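Local coordinates for programmed cell death 6-interacting protein (Homo sapiens, PDB 5WA1) that serves in multivesicular body biogenesis, membrane repair and cytokinesis, seen here as its Bro1 domain, the part that binds CHMP4 proteins, at residues Thr24-Gln29 against Phe263-Ala268; Met273-Glu278 against Ala302-Thr307; Lys306-Arg311 against Val316-Phe321. All blocks are in the same frame, centred on the assembly; numbering follows the deposited sequence.

In the fold
From the N terminus, contact 1 closes a long loop: Thr-24 to Gln-29 lies against helix 262-287 across 233 intervening residues, many of them helical, so the start of the Bro1 domain meets its later helices. The chain then continues along helix 262-287 to contact 2, where residues 273-278 pair with 302-307 on the next helix. Contact 3 starts on the end of that helix and closes a tight loop onto the lead-in to helix 319-340. None encloses another; contacts 2 and 3 overlap at Lys-306 and Thr-307, and contact 1 touches contact 3 where Ala-268 meets Val-316. Contacts 2 and 3 join three successive helices, and contact 1 adds the N-terminal segment.

Contact 1: residues Thr24-Gln29 against Phe263-Ala268; sequences TFISVQ and FPVLAA
Ile-26 pushes its CD1 into the angle between Val-265 and Leu-266 on helix 262-287, and this apolar cluster is the tight part of the contact. Ile-26 CD1 lies 3.7 Å from Leu-266 CD2 and 4.0 Å from Val-265 CG1. The two side chains meet it differently: Leu-266 crosses Ile-26 at about a right angle, whereas Val-265 and Ile-26 run past each other in opposite directions. With chi1 at -63°, CG1 of Ile-26 stands beside its own backbone N and opposite the carbonyl carbon, which sends the long branch toward the helix, while CG2 stands anti to the backbone N. Isoleucine suits this spot because its longer branch can reach both helix side chains while the beta-branched base tolerates an extended backbone. Val-265 is short enough to let the extended chain come close, and its CG1 also touches the carbonyl oxygen of Thr-24, with CG1 to O at 3.7 Å.

Toward Thr-24 the fit is looser. Its CB faces the helix but remains 5.0 Å from Val-265 CG1, and the residue is partly exposed, a reasonable place for a small polar side chain. Phe-25, between the two inward-facing residues, turns its CB away, so the segment alternates as an extended chain does. No hydrogen bond links the two segments; the buried side chains meet through dispersion and exclusion of water.

Polar bonds to other helices hold the extended backbone. Lys-269, one turn beyond Val-265 on helix 262-287, bonds to Thr-24 O and makes a cation-pi contact with Phe-25. Gln-215 accepts from Ile-26 N, while Ser-153 and Gln-154 bond the backbone of Val-28. The N-terminal segment thus touches helices 137-157, 202-226 and 262-287, while Leu-266 also packs on Phe-245 and Phe-249 of helix 231-252.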
loop_
_atom_site.group_PDB
_atom_site.type_symbol
_atom_site.label_atom_id
_atom_site.label_comp_id
_atom_site.label_asym_id
_atom_site.label_seq_id
_atom_site.Cartn_x
_atom_site.Cartn_y
_atom_site.Cartn_z
ATOM N N THR A 24 -1.293 13.022 -4.582
ATOM C CA THR A 24 -2.467 12.300 -5.068
ATOM C C THR A 24 -2.338 10.801 -4.830
ATOM O O THR A 24 -2.493 10.000 -5.756
ATOM C CB THR A 24 -2.678 12.567 -6.556
ATOM O OG1 THR A 24 -1.492 12.211 -7.275
ATOM C CG2 THR A 24 -2.988 14.033 -6.803
ATOM N N PHE A 25 -2.075 10.410 -3.587
ATOM C CA PHE A 25 -1.822 9.024 -3.227
ATOM C C PHE A 25 -3.087 8.356 -2.701
ATOM O O PHE A 25 -3.931 8.988 -2.065
ATOM C CB PHE A 25 -0.708 8.938 -2.178
ATOM C CG PHE A 25 0.667 9.136 -2.754
ATOM C CD1 PHE A 25 1.205 10.406 -2.877
ATOM C CD2 PHE A 25 1.410 8.051 -3.194
ATOM C CE1 PHE A 25 2.467 10.589 -3.423
ATOM C CE2 PHE A 25 2.672 8.226 -3.741
ATOM C CZ PHE A 25 3.200 9.498 -3.855
ATOM N N ILE A 26 -3.219 7.078 -3.001
ATOM C CA ILE A 26 -4.377 6.295 -2.599
ATOM C C ILE A 26 -4.103 5.700 -1.226
ATOM O O ILE A 26 -3.013 5.171 -0.977
ATOM C CB ILE A 26 -4.670 5.193 -3.626
ATOM C CG1 ILE A 26 -5.022 5.812 -4.984
ATOM C CG2 ILE A 26 -5.801 4.269 -3.129
ATOM C CD1 ILE A 26 -4.912 4.819 -6.132
ATOM N N SER A 27 -5.080 5.808 -0.328
ATOM C CA SER A 27 -5.056 5.120 0.952
ATOM C C SER A 27 -6.400 4.433 1.154
ATOM O O SER A 27 -7.367 4.671 0.425
ATOM C CB SER A 27 -4.752 6.077 2.109
ATOM O OG SER A 27 -5.732 7.088 2.197
ATOM N N VAL A 28 -6.457 3.564 2.157
ATOM C CA VAL A 28 -7.589 2.671 2.370
ATOM C C VAL A 28 -8.223 3.006 3.714
ATOM O O VAL A 28 -7.515 3.190 4.710
ATOM C CB VAL A 28 -7.144 1.197 2.323
ATOM C CG1 VAL A 28 -8.332 0.262 2.511
ATOM C CG2 VAL A 28 -6.428 0.908 1.003
ATOM N N GLN A 29 -9.551 3.090 3.738
ATOM C CA GLN A 29 -10.265 3.294 4.992
ATOM C C GLN A 29 -10.245 2.021 5.836
ATOM O O GLN A 29 -10.238 0.905 5.310
ATOM C CB GLN A 29 -11.709 3.724 4.723
ATOM C CG GLN A 29 -11.826 5.081 4.043
ATOM C CD GLN A 29 -11.323 6.220 4.919
ATOM O OE1 GLN A 29 -10.198 6.699 4.753
ATOM N NE2 GLN A 29 -12.160 6.664 5.850
ATOM N N PHE A 263 -9.664 4.183 -9.748
ATOM C CA PHE A 263 -9.374 3.856 -11.145
ATOM C C PHE A 263 -8.799 5.038 -11.929
ATOM O O PHE A 263 -7.741 4.870 -12.560
ATOM C CB PHE A 263 -10.626 3.275 -11.810
ATOM C CG PHE A 263 -10.421 2.905 -13.246
ATOM C CD1 PHE A 263 -9.667 1.792 -13.582
ATOM C CD2 PHE A 263 -10.942 3.688 -14.259
ATOM C CE1 PHE A 263 -9.450 1.454 -14.906
ATOM C CE2 PHE A 263 -10.740 3.354 -15.586
ATOM C CZ PHE A 263 -9.986 2.239 -15.907
ATOM N N PRO A 264 -9.405 6.232 -11.940
ATOM C CA PRO A 264 -8.775 7.339 -12.680
ATOM C C PRO A 264 -7.405 7.712 -12.153
ATOM O O PRO A 264 -6.532 8.084 -12.949
ATOM C CB PRO A 264 -9.778 8.491 -12.518
ATOM C CG PRO A 264 -10.559 8.136 -11.294
ATOM C CD PRO A 264 -10.699 6.650 -11.370
ATOM N N VAL A 265 -7.177 7.615 -10.842
ATOM C CA VAL A 265 -5.872 7.974 -10.313
ATOM C C VAL A 265 -4.814 6.990 -10.789
ATOM O O VAL A 265 -3.698 7.388 -11.155
ATOM C CB VAL A 265 -5.912 8.072 -8.779
ATOM C CG1 VAL A 265 -4.492 8.202 -8.226
ATOM C CG2 VAL A 265 -6.739 9.270 -8.361
ATOM N N LEU A 266 -5.137 5.697 -10.802
ATOM C CA LEU A 266 -4.186 4.704 -11.295
ATOM C C LEU A 266 -3.873 4.923 -12.772
ATOM O O LEU A 266 -2.715 4.832 -13.191
ATOM C CB LEU A 266 -4.747 3.297 -11.095
ATOM C CG LEU A 266 -4.904 2.849 -9.639
ATOM C CD1 LEU A 266 -5.550 1.450 -9.602
ATOM C CD2 LEU A 266 -3.557 2.871 -8.946
ATOM N N ALA A 267 -4.910 5.152 -13.583
ATOM C CA ALA A 267 -4.706 5.420 -15.007
ATOM C C ALA A 267 -3.832 6.656 -15.216
ATOM O O ALA A 267 -2.897 6.646 -16.032
ATOM C CB ALA A 267 -6.057 5.585 -15.699
ATOM N N ALA A 268 -4.113 7.731 -14.476
ATOM C CA ALA A 268 -3.312 8.941 -14.598
ATOM C C ALA A 268 -1.860 8.684 -14.205
ATOM O O ALA A 268 -0.934 9.081 -14.920
ATOM C CB ALA A 268 -3.910 10.058 -13.744
#

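Contact 2: residues Met273-Glu278 against Ala302-Thr307; sequences MQANAE and AELIKT
An antiparallel pair of successive helices in the Bro1 domain, whose family belongs to the TPR clan, brings Ala-275 of helix 262-287 against Leu-304 and Ile-305 of helix 291-311. The local axes approach to 8.7 Å and their N-to-C directions differ by 156°. Ala-275 makes this spacing possible: its single methyl lets the backbones draw together, with its CA 6.0 Å from the CA of Leu-304.

Two larger side chains fit around that methyl. Ile-305 reaches it with its long branch, CG1 standing 3.7 Å from Ala-275 CB and CD1 only slightly further off. Leu-304 CB touches Ala-275 CB at 4.0 Å, while Leu-304 CD1 lies over the opposite backbone, 3.6 Å from Ala-275 N and 3.7 Å from Gln-274 CB. Because CG of Leu-304 sits beside its own N (chi1 -71°), the isobutyl group leans across Gln-274 at about a right angle. Gln-274, partly exposed at the border, lends its aliphatic base to this packing, and its extended chain brings the amide oxygen OE1 alongside Leu-304 CD2 at 3.8 Å.

No hydrogen bond crosses between the segments. Thr-307 OG1 donates to Glu-303 O at 2.9 Å, entering from the face of the carbonyl plane opposite to that used by Thr-307 N, so the oxygen receives two bonds from one residue. The buried carboxylate of Glu-278 has its partners beyond the two segments, pairing with the charged Arg-297 and hydrogen-bonding to His-300, both on helix 291-311; the charge of Arg-297 would probably favour its ionised state.

Two further helices pack on this pair: Met-273 touches alanines of helix 231-252, and Ile-305 rests against Phe-321 and Ile-325 of helix 319-340.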
loop_
_atom_site.group_PDB
_atom_site.type_symbol
_atom_site.label_atom_id
_atom_site.label_comp_id
_atom_site.label_asym_id
_atom_site.label_seq_id
_atom_site.Cartn_x
_atom_site.Cartn_y
_atom_site.Cartn_z
ATOM N N MET A 273 3.816 8.399 -15.025
ATOM C CA MET A 273 5.069 7.739 -14.836
ATOM C C MET A 273 5.734 7.448 -16.174
ATOM O O MET A 273 6.908 7.599 -16.290
ATOM C CB MET A 273 4.934 6.522 -13.957
ATOM C CG MET A 273 4.648 6.807 -12.499
ATOM S SD MET A 273 5.704 7.993 -11.670
ATOM C CE MET A 273 7.180 7.079 -11.492
ATOM N N GLN A 274 4.983 7.012 -17.170
ATOM C CA GLN A 274 5.581 6.817 -18.490
ATOM C C GLN A 274 6.175 8.118 -19.015
ATOM O O GLN A 274 7.271 8.118 -19.582
ATOM C CB GLN A 274 4.552 6.264 -19.479
ATOM C CG GLN A 274 4.154 4.808 -19.216
ATOM C CD GLN A 274 3.449 4.164 -20.400
ATOM O OE1 GLN A 274 2.848 4.848 -21.228
ATOM N NE2 GLN A 274 3.534 2.843 -20.488
ATOM N N ALA A 275 5.475 9.237 -18.818
ATOM C CA ALA A 275 5.989 10.540 -19.233
ATOM C C ALA A 275 7.254 10.925 -18.466
ATOM O O ALA A 275 8.184 11.508 -19.039
ATOM C CB ALA A 275 4.902 11.603 -19.049
ATOM N N ASN A 276 7.308 10.625 -17.165
ATOM C CA ASN A 276 8.526 10.877 -16.406
ATOM C C ASN A 276 9.685 10.049 -16.933
ATOM O O ASN A 276 10.821 10.535 -17.005
ATOM C CB ASN A 276 8.317 10.564 -14.921
ATOM C CG ASN A 276 7.586 11.651 -14.200
ATOM O OD1 ASN A 276 6.554 11.415 -13.576
ATOM N ND2 ASN A 276 8.133 12.841 -14.241
ATOM N N ALA A 277 9.422 8.793 -17.290
ATOM C CA ALA A 277 10.472 7.955 -17.855
ATOM C C ALA A 277 10.996 8.551 -19.165
ATOM O O ALA A 277 12.209 8.629 -19.386
ATOM C CB ALA A 277 9.934 6.542 -18.090
ATOM N N GLU A 278 10.085 8.964 -20.049
ATOM C CA GLU A 278 10.509 9.538 -21.335
ATOM C C GLU A 278 11.226 10.867 -21.137
ATOM O O GLU A 278 12.174 11.188 -21.865
ATOM C CB GLU A 278 9.304 9.724 -22.247
ATOM C CG GLU A 278 8.693 8.438 -22.784
ATOM C CD GLU A 278 9.570 7.738 -23.825
ATOM O OE1 GLU A 278 10.734 8.159 -24.043
ATOM O OE2 GLU A 278 9.093 6.750 -24.430
ATOM N N ALA A 302 5.021 14.684 -23.912
ATOM C CA ALA A 302 4.010 15.725 -24.078
ATOM C C ALA A 302 2.657 15.124 -24.426
ATOM O O ALA A 302 1.615 15.566 -23.924
ATOM C CB ALA A 302 4.446 16.709 -25.173
ATOM N N GLU A 303 2.659 14.105 -25.282
ATOM C CA GLU A 303 1.416 13.445 -25.670
ATOM C C GLU A 303 0.760 12.773 -24.470
ATOM O O GLU A 303 -0.454 12.901 -24.256
ATOM C CB GLU A 303 1.719 12.429 -26.770
ATOM C CG GLU A 303 0.524 11.839 -27.479
ATOM C CD GLU A 303 0.941 11.084 -28.725
ATOM O OE1 GLU A 303 2.166 10.962 -28.959
ATOM O OE2 GLU A 303 0.053 10.624 -29.470
ATOM N N LEU A 304 1.558 12.048 -23.678
ATOM C CA LEU A 304 1.047 11.386 -22.479
ATOM C C LEU A 304 0.480 12.391 -21.483
ATOM O O LEU A 304 -0.594 12.169 -20.907
ATOM C CB LEU A 304 2.162 10.566 -21.826
ATOM C CG LEU A 304 2.595 9.306 -22.574
ATOM C CD1 LEU A 304 3.961 8.802 -22.078
ATOM C CD2 LEU A 304 1.518 8.222 -22.417
ATOM N N ILE A 305 1.183 13.507 -21.271
ATOM C CA ILE A 305 0.743 14.499 -20.297
ATOM C C ILE A 305 -0.481 15.257 -20.797
ATOM O O ILE A 305 -1.375 15.600 -20.005
ATOM C CB ILE A 305 1.919 15.433 -19.948
ATOM C CG1 ILE A 305 2.879 14.711 -19.008
ATOM C CG2 ILE A 305 1.445 16.720 -19.293
ATOM C CD1 ILE A 305 2.193 14.123 -17.772
ATOM N N LYS A 306 -0.564 15.511 -22.107
ATOM C CA LYS A 306 -1.773 16.119 -22.659
ATOM C C LYS A 306 -2.988 15.221 -22.447
ATOM O O LYS A 306 -4.083 15.707 -22.135
ATOM C CB LYS A 306 -1.581 16.413 -24.148
ATOM C CG LYS A 306 -2.773 17.080 -24.824
ATOM C CD LYS A 306 -2.471 17.360 -26.287
ATOM C CE LYS A 306 -3.730 17.716 -27.061
ATOM N NZ LYS A 306 -3.456 17.774 -28.525
ATOM N N THR A 307 -2.817 13.906 -22.609
ATOM C CA THR A 307 -3.942 12.992 -22.424
ATOM C C THR A 307 -4.400 12.969 -20.971
ATOM O O THR A 307 -5.603 12.880 -20.692
ATOM C CB THR A 307 -3.558 11.589 -22.900
ATOM O OG1 THR A 307 -3.115 11.650 -24.261
ATOM C CG2 THR A 307 -4.748 10.658 -22.834
#

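Contact 3: residues Lys306-Arg311 against Val316-Phe321; sequences KTVASR and VNVKDF
This is apolar packing across the turn between two successive helices: Val-308 and Ala-309, near the end of helix 291-311, meet Val-316 and Val-318 in the chain leading into helix 319-340. With four residues between the segments, the chain doubles back sharply, and three valines and an alanine close the gap.

Val-308 CG1 lies at the centre, touching both valines. It meets Val-316 CG2 at 3.5 Å, the closest approach in the contact, and Val-318 CG1 at 4.1 Å, and the side chains cross at about a right angle in both cases. CG1 is placed there by standing opposite the backbone N of Val-308 (chi1 172°). On the other valines, CG2 occupies the crowded position between N and carbonyl carbon, and in Val-318 this methyl reaches Ala-309 CB at 3.9 Å. Valine suits position 316, since its beta-branch favours the extended backbone there; at Val-318 the two methyls serve different partners, one reaching Val-308 and the other Ala-309. Alanine on the helix leaves room for Val-318.

Val-318 is also the N-cap residue, though its side chain cannot accept a hydrogen bond. Asn-317 OD1 receives a weak, long bond from Lys-319 N, 3.4 Å away yet nearly straight at 168°. Within the helix, the Thr-307 methyl CG2 lies 3.3 Å above the guanidinium plane of Arg-311, over its centre.

Helix 262-287 adds to this packing, with Val-308 on Cys-271 and Val-318 on Ile-272. In the first turn of helix 319-340, Phe-321 lies against Ala-275 and Asn-276 of helix 262-287.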
loop_
_atom_site.group_PDB
_atom_site.type_symbol
_atom_site.label_atom_id
_atom_site.label_comp_id
_atom_site.label_asym_id
_atom_site.label_seq_id
_atom_site.Cartn_x
_atom_site.Cartn_y
_atom_site.Cartn_z
ATOM N N LYS A 306 -0.564 15.511 -22.107
ATOM C CA LYS A 306 -1.773 16.119 -22.659
ATOM C C LYS A 306 -2.988 15.221 -22.447
ATOM O O LYS A 306 -4.083 15.707 -22.135
ATOM C CB LYS A 306 -1.581 16.413 -24.148
ATOM C CG LYS A 306 -2.773 17.080 -24.824
ATOM C CD LYS A 306 -2.471 17.360 -26.287
ATOM C CE LYS A 306 -3.730 17.716 -27.061
ATOM N NZ LYS A 306 -3.456 17.774 -28.525
ATOM N N THR A 307 -2.817 13.906 -22.609
ATOM C CA THR A 307 -3.942 12.992 -22.424
ATOM C C THR A 307 -4.400 12.969 -20.971
ATOM O O THR A 307 -5.603 12.880 -20.692
ATOM C CB THR A 307 -3.558 11.589 -22.900
ATOM O OG1 THR A 307 -3.115 11.650 -24.261
ATOM C CG2 THR A 307 -4.748 10.658 -22.834
ATOM N N VAL A 308 -3.455 13.059 -20.035
ATOM C CA VAL A 308 -3.791 13.092 -18.615
ATOM C C VAL A 308 -4.475 14.403 -18.257
ATOM O O VAL A 308 -5.430 14.430 -17.466
ATOM C CB VAL A 308 -2.520 12.863 -17.780
ATOM C CG1 VAL A 308 -2.780 13.092 -16.300
ATOM C CG2 VAL A 308 -2.012 11.469 -18.011
ATOM N N ALA A 309 -3.995 15.510 -18.835
ATOM C CA ALA A 309 -4.570 16.819 -18.552
ATOM C C ALA A 309 -6.019 16.917 -19.015
ATOM O O ALA A 309 -6.837 17.566 -18.353
ATOM C CB ALA A 309 -3.726 17.914 -19.210
ATOM N N SER A 310 -6.364 16.282 -20.137
ATOM C CA SER A 310 -7.735 16.361 -20.627
ATOM C C SER A 310 -8.661 15.310 -20.010
ATOM O O SER A 310 -9.859 15.574 -19.856
ATOM C CB SER A 310 -7.768 16.240 -22.156
ATOM O OG SER A 310 -7.192 15.024 -22.591
ATOM N N ARG A 311 -8.148 14.136 -19.643
ATOM C CA ARG A 311 -9.015 13.062 -19.155
ATOM C C ARG A 311 -9.168 13.031 -17.642
ATOM O O ARG A 311 -10.259 12.742 -17.134
ATOM C CB ARG A 311 -8.486 11.704 -19.601
ATOM C CG ARG A 311 -8.571 11.469 -21.068
ATOM C CD ARG A 311 -8.436 9.998 -21.352
ATOM N NE ARG A 311 -8.123 9.780 -22.758
ATOM C CZ ARG A 311 -7.413 8.752 -23.193
ATOM N NH1 ARG A 311 -7.159 8.629 -24.483
ATOM N NH2 ARG A 311 -6.938 7.862 -22.324
ATOM N N VAL A 316 -5.532 14.946 -10.973
ATOM C CA VAL A 316 -4.112 15.285 -10.933
ATOM C C VAL A 316 -3.901 16.671 -11.526
ATOM O O VAL A 316 -4.708 17.167 -12.313
ATOM C CB VAL A 316 -3.235 14.265 -11.688
ATOM C CG1 VAL A 316 -3.056 12.998 -10.862
ATOM C CG2 VAL A 316 -3.849 13.955 -13.040
ATOM N N ASN A 317 -2.788 17.290 -11.135
ATOM C CA ASN A 317 -2.386 18.609 -11.611
ATOM C C ASN A 317 -1.028 18.463 -12.286
ATOM O O ASN A 317 -0.006 18.305 -11.608
ATOM C CB ASN A 317 -2.330 19.612 -10.456
ATOM C CG ASN A 317 -1.727 20.945 -10.864
ATOM O OD1 ASN A 317 -1.798 21.347 -12.028
ATOM N ND2 ASN A 317 -1.127 21.639 -9.902
ATOM N N VAL A 318 -1.010 18.520 -13.615
ATOM C CA VAL A 318 0.209 18.287 -14.374
ATOM C C VAL A 318 0.682 19.557 -15.083
ATOM O O VAL A 318 1.505 19.478 -15.993
ATOM C CB VAL A 318 0.032 17.128 -15.371
ATOM C CG1 VAL A 318 -0.230 15.798 -14.638
ATOM C CG2 VAL A 318 -1.092 17.440 -16.352
ATOM N N LYS A 319 0.189 20.732 -14.680
ATOM C CA LYS A 319 0.477 21.947 -15.441
ATOM C C LYS A 319 1.967 22.264 -15.446
ATOM O O LYS A 319 2.539 22.583 -16.495
ATOM C CB LYS A 319 -0.307 23.139 -14.892
ATOM C CG LYS A 319 0.090 24.459 -15.554
ATOM C CD LYS A 319 -0.548 25.666 -14.884
ATOM C CE LYS A 319 0.059 26.964 -15.396
ATOM N NZ LYS A 319 -0.057 27.094 -16.875
ATOM N N ASP A 320 2.613 22.185 -14.280
ATOM C CA ASP A 320 4.032 22.523 -14.192
ATOM C C ASP A 320 4.887 21.555 -15.001
ATOM O O ASP A 320 5.805 21.973 -15.719
ATOM C CB ASP A 320 4.469 22.539 -12.726
ATOM C CG ASP A 320 3.925 23.739 -11.962
ATOM O OD1 ASP A 320 3.028 24.432 -12.493
ATOM O OD2 ASP A 320 4.391 23.986 -10.831
ATOM N N PHE A 321 4.601 20.255 -14.890
ATOM C CA PHE A 321 5.292 19.256 -15.698
ATOM C C PHE A 321 5.052 19.489 -17.185
ATOM O O PHE A 321 5.977 19.362 -18.002
ATOM C CB PHE A 321 4.818 17.865 -15.282
ATOM C CG PHE A 321 5.648 16.738 -15.822
ATOM C CD1 PHE A 321 6.977 16.924 -16.159
ATOM C CD2 PHE A 321 5.086 15.485 -15.986
ATOM C CE1 PHE A 321 7.731 15.872 -16.654
ATOM C CE2 PHE A 321 5.834 14.428 -16.476
ATOM C CZ PHE A 321 7.160 14.622 -16.812
#